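Side-chain contact in tudor domain-containing protein 1 (Homo sapiens, PDB 5M9N), which probably helps repress transposable elements in the male germline through the piRNA pathway, binding arginine-methylated Piwi proteins with its Tudor domains: residues 68-71 / 72-76. Numbering follows the deposited sequence.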
# COMPACT_ATOMS: atom_id res chain seq x y z
N LEU A 68 9.29 2.35 -14.99
CA LEU A 68 7.88 2.38 -15.40
C LEU A 68 7.62 3.54 -16.39
O LEU A 68 6.88 3.41 -17.34
CB LEU A 68 6.98 2.50 -14.17
CG LEU A 68 6.58 1.18 -13.50
CD1 LEU A 68 6.00 1.42 -12.11
CD2 LEU A 68 5.57 0.41 -14.37
N SER A 69 8.25 4.68 -16.10
CA SER A 69 8.15 5.89 -16.89
C SER A 69 8.78 5.66 -18.24
O SER A 69 8.21 5.99 -19.26
CB SER A 69 8.91 7.02 -16.16
OG SER A 69 9.08 8.12 -17.05
N LYS A 70 9.96 5.06 -18.25
CA LYS A 70 10.62 4.74 -19.49
C LYS A 70 9.81 3.78 -20.36
O LYS A 70 9.71 3.96 -21.57
CB LYS A 70 11.96 4.12 -19.17
CG LYS A 70 12.77 3.81 -20.40
CD LYS A 70 14.15 3.34 -20.02
CE LYS A 70 14.95 2.96 -21.26
NZ LYS A 70 16.30 2.44 -20.88
N TYR A 71 9.23 2.77 -19.72
CA TYR A 71 8.51 1.72 -20.39
C TYR A 71 7.19 2.24 -20.94
O TYR A 71 6.89 2.03 -22.12
CB TYR A 71 8.31 0.53 -19.44
CG TYR A 71 7.16 -0.38 -19.81
CD1 TYR A 71 7.30 -1.37 -20.80
CD2 TYR A 71 5.93 -0.25 -19.19
CE1 TYR A 71 6.22 -2.19 -21.16
CE2 TYR A 71 4.83 -1.06 -19.54
CZ TYR A 71 4.99 -2.04 -20.49
OH TYR A 71 3.91 -2.82 -20.78
N CYS A 72 6.40 2.91 -20.09
CA CYS A 72 5.11 3.43 -20.53
C CYS A 72 5.23 4.48 -21.61
O CYS A 72 4.37 4.55 -22.48
CB CYS A 72 4.27 3.95 -19.36
SG CYS A 72 3.75 2.61 -18.24
N ASP A 73 6.33 5.25 -21.62
CA ASP A 73 6.57 6.21 -22.72
C ASP A 73 6.76 5.62 -24.11
O ASP A 73 6.55 6.31 -25.10
CB ASP A 73 7.75 7.14 -22.38
CG ASP A 73 7.41 8.09 -21.25
OD1 ASP A 73 6.25 8.14 -20.78
OD2 ASP A 73 8.30 8.79 -20.78
N GLN A 74 7.15 4.36 -24.19
CA GLN A 74 7.33 3.68 -25.46
C GLN A 74 6.10 3.01 -25.98
O GLN A 74 6.12 2.48 -27.11
CB GLN A 74 8.40 2.65 -25.35
CG GLN A 74 9.74 3.28 -25.11
CD GLN A 74 10.76 2.21 -24.95
OE1 GLN A 74 11.27 1.69 -25.94
NE2 GLN A 74 11.04 1.82 -23.71
N LEU A 75 5.05 2.98 -25.17
CA LEU A 75 3.75 2.44 -25.61
C LEU A 75 2.99 3.57 -26.34
O LEU A 75 2.77 4.64 -25.75
CB LEU A 75 2.92 1.93 -24.41
CG LEU A 75 3.15 0.51 -23.85
CD1 LEU A 75 4.61 0.13 -23.74
CD2 LEU A 75 2.53 0.39 -22.48
N PRO A 76 2.58 3.33 -27.61
CA PRO A 76 1.81 4.35 -28.31
C PRO A 76 0.40 4.30 -27.74
O PRO A 76 -0.38 3.47 -28.20
CB PRO A 76 1.86 3.89 -29.77
CG PRO A 76 2.01 2.40 -29.70
CD PRO A 76 2.53 2.04 -28.33
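Cys72 N donates a hydrogen bond to Leu68 O at 2.8 Å, nearly straight at 168°, and Asp73 N donates one to Ser69 O at 3.1 Å. These are i+4 to i hydrogen bonds in the C-terminal part of helix 58-73, within the extended Tudor domain. The next two backbone hydrogen bonds span three residues: Gln74 N to Tyr71 O at 3.1 Å, from above the carbonyl plane, and Leu75 N to Cys72 O. The side chain of Gln74 adds a weak hydrogen bond, NE2 to Lys70 O at 3.3 Å. CG of Gln74 stands beside its own backbone N (chi1 -66°), which turns the straight side chain back toward the helix and that carbonyl.

Packing centres on the Tyr71 ring. Cys72 SG lies obliquely to it, a sulfur-aromatic contact, with SG 3.7 Å from Tyr71 CD2. This sulfur forms the disulfide to Cys132, which ties the helix to strand 131-132. Tyr71 OH is hydrogen-bonded to Pro133 O, just beyond that strand, which fixes the hydroxyl end of the ring. CD1 of Leu75 lies over one face in a CH-pi contact, 4.1 Å from the Tyr71 ring centroid and displaced from its centre, while CD2 of Leu75 lies 3.9 Å from Tyr71 OH.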